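Local coordinates for microcin B17-processing protein McbC (Escherichia coli str. K-12 substr. MG1655, PDB 6GRH) that serves as an FMN-containing oxidoreductase of the nitroreductase family, needed to process the inactive microcin B17 precursor into the active peptide, at residues 172-182 with 233-243. Sequence-based numbering, arbitrary orientation.
Sequences RSLSGGDSERL and RVWAGYTDSYV. With FMN (flavin mononucleotide), chain O.
Arg181 and Arg233 bring two guanidinium groups together at the flavin, NH2 of Arg181 lying over one face of the Arg233 guanidinium, 3.6 Å from its NH1, with the planes nearly perpendicular. Both converge on the N1/O2 edge of FMN. Arg181, its chain extended, grips O2 through both NH1 (2.9 Å) and NH2, while Arg233, bent at chi3 (-75°), sends NH1 to flavin N1 at 3.1 Å and only weakly to O2; the backbone oxygens of Gly86 and Ser85 hold its NE and NH2, fixing the bend. Asp178 OD2 accepts from Arg181 NH1 at 2.7 Å, a salt bridge that probably helps to orient the arginine and to balance its charge.

Beside them the flat Trp235 ring takes Leu182 CD1 over one face as a CH-pi contact and flavin O4 over the other, while its NE1 donates weakly to Gly237 O. Gly176, at positive phi, follows the helix; lacking a side chain, it lets CA approach Gly237 O (3.3 Å) as a CA-H...O contact. Farther along, Ser173 is small enough to set CB over the centre of the Tyr242 ring, and Arg172 NE donates to Tyr242 OH (2.9 Å); Arg172 NH1 also pairs with Glu37.

Two cationic groups converging on N1 and O2 would be expected to stabilise negative charge there on the reduced flavin.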
loop_
_atom_site.group_PDB
_atom_site.type_symbol
_atom_site.label_atom_id
_atom_site.label_comp_id
_atom_site.label_asym_id
_atom_site.label_seq_id
_atom_site.Cartn_x
_atom_site.Cartn_y
_atom_site.Cartn_z
ATOM N N ARG D 172 12.456 28.270 12.153
ATOM C CA ARG D 172 11.466 27.511 12.914
ATOM C C ARG D 172 11.066 26.240 12.148
ATOM O O ARG D 172 11.117 25.136 12.701
ATOM C CB ARG D 172 10.248 28.387 13.234
ATOM C CG ARG D 172 9.163 27.685 14.020
ATOM C CD ARG D 172 8.008 28.613 14.360
ATOM N NE ARG D 172 6.776 27.828 14.484
ATOM C CZ ARG D 172 6.370 27.182 15.584
ATOM N NH1 ARG D 172 7.070 27.232 16.729
ATOM N NH2 ARG D 172 5.230 26.487 15.535
ATOM N N SER D 173 10.725 26.394 10.871
ATOM C CA SER D 173 10.293 25.238 10.057
ATOM C C SER D 173 11.381 24.166 9.870
ATOM O O SER D 173 11.112 22.952 9.951
ATOM C CB SER D 173 9.719 25.700 8.709
ATOM O OG SER D 173 10.738 26.014 7.760
ATOM N N LEU D 174 12.615 24.594 9.649
ATOM C CA LEU D 174 13.704 23.626 9.367
ATOM C C LEU D 174 14.256 22.894 10.592
ATOM O O LEU D 174 14.758 21.802 10.474
ATOM C CB LEU D 174 14.853 24.342 8.667
ATOM C CG LEU D 174 14.587 24.876 7.261
ATOM C CD1 LEU D 174 15.781 25.670 6.781
ATOM C CD2 LEU D 174 14.361 23.731 6.321
ATOM N N SER D 175 14.188 23.513 11.755
ATOM C CA SER D 175 14.900 23.027 12.944
ATOM C C SER D 175 14.054 22.090 13.794
ATOM O O SER D 175 14.564 21.484 14.739
ATOM C CB SER D 175 15.372 24.209 13.789
ATOM O OG SER D 175 14.274 24.990 14.223
ATOM N N GLY D 176 12.760 22.015 13.479
ATOM C CA GLY D 176 11.819 21.143 14.162
ATOM C C GLY D 176 11.817 21.280 15.664
ATOM O O GLY D 176 11.959 22.375 16.200
ATOM N N GLY D 177 11.685 20.158 16.351
ATOM C CA GLY D 177 11.654 20.163 17.801
ATOM C C GLY D 177 12.959 20.458 18.513
ATOM O O GLY D 177 12.928 20.884 19.648
ATOM N N ASP D 178 14.096 20.238 17.854
ATOM C CA ASP D 178 15.423 20.237 18.511
ATOM C C ASP D 178 16.230 21.520 18.268
ATOM O O ASP D 178 17.471 21.495 18.204
ATOM C CB ASP D 178 16.197 18.995 18.020
ATOM C CG ASP D 178 17.241 18.482 19.023
ATOM O OD1 ASP D 178 17.123 18.732 20.251
ATOM O OD2 ASP D 178 18.177 17.782 18.553
ATOM N N SER D 179 15.542 22.655 18.177
ATOM C CA SER D 179 16.181 23.914 17.799
ATOM C C SER D 179 17.137 24.465 18.866
ATOM O O SER D 179 18.158 25.068 18.531
ATOM C CB SER D 179 15.129 24.958 17.430
ATOM O OG SER D 179 14.250 25.164 18.508
ATOM N N GLU D 180 16.838 24.252 20.143
ATOM C CA GLU D 180 17.765 24.702 21.182
ATOM C C GLU D 180 19.136 24.037 21.047
ATOM O O GLU D 180 20.159 24.700 21.159
ATOM C CB GLU D 180 17.209 24.471 22.588
ATOM C CG GLU D 180 17.914 25.332 23.634
ATOM C CD GLU D 180 17.555 24.970 25.065
ATOM O OE1 GLU D 180 16.500 24.322 25.283
ATOM O OE2 GLU D 180 18.334 25.333 25.978
ATOM N N ARG D 181 19.146 22.725 20.818
ATOM C CA ARG D 181 20.397 21.987 20.672
ATOM C C ARG D 181 21.110 22.382 19.363
ATOM O O ARG D 181 22.333 22.498 19.323
ATOM C CB ARG D 181 20.126 20.474 20.745
ATOM C CG ARG D 181 21.242 19.579 20.255
ATOM C CD ARG D 181 21.072 18.127 20.672
ATOM N NE ARG D 181 22.045 17.350 19.915
ATOM C CZ ARG D 181 21.898 16.957 18.657
ATOM N NH1 ARG D 181 20.782 17.216 17.979
ATOM N NH2 ARG D 181 22.889 16.304 18.059
ATOM N N LEU D 182 20.334 22.601 18.301
ATOM C CA LEU D 182 20.907 23.009 17.010
ATOM C C LEU D 182 21.670 24.309 17.079
ATOM O O LEU D 182 22.721 24.418 16.467
ATOM C CB LEU D 182 19.835 23.116 15.920
ATOM C CG LEU D 182 20.329 23.476 14.519
ATOM C CD1 LEU D 182 21.177 22.349 13.942
ATOM C CD2 LEU D 182 19.152 23.784 13.612
ATOM N N ARG D 233 25.707 19.937 9.380
ATOM C CA ARG D 233 24.985 18.784 9.902
ATOM C C ARG D 233 23.790 18.462 9.006
ATOM O O ARG D 233 22.930 19.295 8.798
ATOM C CB ARG D 233 24.510 19.025 11.342
ATOM C CG ARG D 233 23.826 17.807 11.970
ATOM C CD ARG D 233 23.531 17.957 13.454
ATOM N NE ARG D 233 24.755 17.806 14.252
ATOM C CZ ARG D 233 25.147 16.705 14.905
ATOM N NH1 ARG D 233 24.423 15.593 14.916
ATOM N NH2 ARG D 233 26.313 16.716 15.539
ATOM N N VAL D 234 23.741 17.225 8.527
ATOM C CA VAL D 234 22.573 16.700 7.819
ATOM C C VAL D 234 21.511 16.470 8.875
ATOM O O VAL D 234 21.818 16.053 9.975
ATOM C CB VAL D 234 22.916 15.403 7.013
ATOM C CG1 VAL D 234 21.714 14.918 6.199
ATOM C CG2 VAL D 234 24.071 15.653 6.075
ATOM N N TRP D 235 20.254 16.721 8.531
ATOM C CA TRP D 235 19.220 16.860 9.524
ATOM C C TRP D 235 17.873 16.364 8.993
ATOM O O TRP D 235 17.376 16.854 7.996
ATOM C CB TRP D 235 19.136 18.334 9.866
ATOM C CG TRP D 235 18.243 18.716 10.958
ATOM C CD1 TRP D 235 16.948 19.170 10.857
ATOM C CD2 TRP D 235 18.603 18.823 12.321
ATOM N NE1 TRP D 235 16.479 19.524 12.096
ATOM C CE2 TRP D 235 17.480 19.334 13.014
ATOM C CE3 TRP D 235 19.774 18.547 13.037
ATOM C CZ2 TRP D 235 17.485 19.530 14.379
ATOM C CZ3 TRP D 235 19.782 18.755 14.389
ATOM C CH2 TRP D 235 18.642 19.252 15.059
ATOM N N ALA D 236 17.289 15.426 9.712
ATOM C CA ALA D 236 15.982 14.859 9.404
ATOM C C ALA D 236 14.874 15.282 10.357
ATOM O O ALA D 236 13.727 14.935 10.141
ATOM C CB ALA D 236 16.110 13.338 9.384
ATOM N N GLY D 237 15.195 16.067 11.377
ATOM C CA GLY D 237 14.233 16.425 12.427
ATOM C C GLY D 237 13.469 17.697 12.082
ATOM O O GLY D 237 13.620 18.711 12.750
ATOM N N TYR D 238 12.686 17.649 11.004
ATOM C CA TYR D 238 11.859 18.783 10.595
ATOM C C TYR D 238 10.490 18.272 10.181
ATOM O O TYR D 238 10.307 17.068 9.887
ATOM C CB TYR D 238 12.535 19.580 9.458
ATOM C CG TYR D 238 12.731 18.790 8.204
ATOM C CD1 TYR D 238 11.731 18.721 7.239
ATOM C CD2 TYR D 238 13.884 18.043 8.010
ATOM C CE1 TYR D 238 11.891 17.952 6.101
ATOM C CE2 TYR D 238 14.062 17.300 6.887
ATOM C CZ TYR D 238 13.056 17.251 5.931
ATOM O OH TYR D 238 13.222 16.479 4.798
ATOM N N THR D 239 9.552 19.205 10.100
ATOM C CA THR D 239 8.198 18.932 9.676
ATOM C C THR D 239 8.123 19.184 8.177
ATOM O O THR D 239 8.173 20.330 7.735
ATOM C CB THR D 239 7.210 19.843 10.425
ATOM O OG1 THR D 239 7.359 19.617 11.835
ATOM C CG2 THR D 239 5.769 19.550 9.983
ATOM N N ASP D 240 8.038 18.111 7.405
ATOM C CA ASP D 240 8.177 18.189 5.949
ATOM C C ASP D 240 7.179 19.159 5.297
ATOM O O ASP D 240 7.557 19.961 4.456
ATOM C CB ASP D 240 8.066 16.809 5.282
ATOM C CG ASP D 240 8.993 15.757 5.913
ATOM O OD1 ASP D 240 8.856 15.466 7.133
ATOM O OD2 ASP D 240 9.858 15.216 5.177
ATOM N N SER D 241 5.918 19.087 5.691
ATOM C CA SER D 241 4.888 19.873 5.042
ATOM C C SER D 241 5.041 21.359 5.381
ATOM O O SER D 241 4.741 22.231 4.562
ATOM C CB SER D 241 3.509 19.369 5.438
ATOM O OG SER D 241 3.338 19.502 6.822
ATOM N N TYR D 242 5.538 21.622 6.578
ATOM C CA TYR D 242 5.729 22.982 7.059
ATOM C C TYR D 242 6.942 23.643 6.368
ATOM O O TYR D 242 6.863 24.796 5.950
ATOM C CB TYR D 242 5.924 22.920 8.565
ATOM C CG TYR D 242 6.083 24.207 9.325
ATOM C CD1 TYR D 242 5.518 25.400 8.896
ATOM C CD2 TYR D 242 6.746 24.202 10.555
ATOM C CE1 TYR D 242 5.643 26.566 9.656
ATOM C CE2 TYR D 242 6.909 25.352 11.296
ATOM C CZ TYR D 242 6.356 26.524 10.848
ATOM O OH TYR D 242 6.502 27.643 11.639
ATOM N N VAL D 243 8.025 22.897 6.227
ATOM C CA VAL D 243 9.172 23.338 5.411
ATOM C C VAL D 243 8.719 23.635 3.965
ATOM O O VAL D 243 8.972 24.738 3.440
ATOM C CB VAL D 243 10.299 22.295 5.435
ATOM C CG1 VAL D 243 11.393 22.618 4.416
ATOM C CG2 VAL D 243 10.879 22.225 6.850
HETATM N N1 FMN O . 21.769 14.755 13.634
HETATM C C2 FMN O . 20.883 15.347 14.477
HETATM O O2 FMN O . 21.335 15.850 15.521
HETATM N N3 FMN O . 19.554 15.401 14.216
HETATM C C4 FMN O . 19.021 14.877 13.087
HETATM O O4 FMN O . 17.794 14.942 12.853
HETATM C C4A FMN O . 19.921 14.199 12.121
HETATM N N5 FMN O . 19.469 13.635 10.976
HETATM C C5A FMN O . 20.326 13.036 10.108
HETATM C C6 FMN O . 19.824 12.481 8.935
HETATM C C7 FMN O . 20.663 11.855 8.018
HETATM C C7M FMN O . 20.088 11.258 6.757
HETATM C C8 FMN O . 22.124 11.789 8.283
HETATM C C8M FMN O . 23.040 11.120 7.298
HETATM C C9 FMN O . 22.644 12.346 9.452
HETATM C C9A FMN O . 21.799 12.976 10.390
HETATM N N10 FMN O . 22.290 13.559 11.594
HETATM C C10 FMN O . 21.366 14.174 12.474
HETATM C "C1'" FMN O . 23.714 13.553 11.948
HETATM C "C2'" FMN O . 24.081 12.229 12.580
HETATM O "O2'" FMN O . 23.483 12.145 13.889
HETATM C "C3'" FMN O . 25.606 12.077 12.614
HETATM O "O3'" FMN O . 26.112 11.968 11.276
HETATM C "C4'" FMN O . 26.070 10.867 13.419
HETATM O "O4'" FMN O . 25.671 11.025 14.781
HETATM C "C5'" FMN O . 27.584 10.666 13.407
HETATM O "O5'" FMN O . 28.216 11.842 13.908
HETATM P P FMN O . 29.281 12.650 13.026
HETATM O O1P FMN O . 28.559 13.112 11.783
HETATM O O2P FMN O . 29.668 13.802 13.932
HETATM O O3P FMN O . 30.350 11.623 12.817
HETATM O O HOH W 1 9.401 21.817 11.501
HETATM O O HOH W 2 14.354 18.336 15.389
#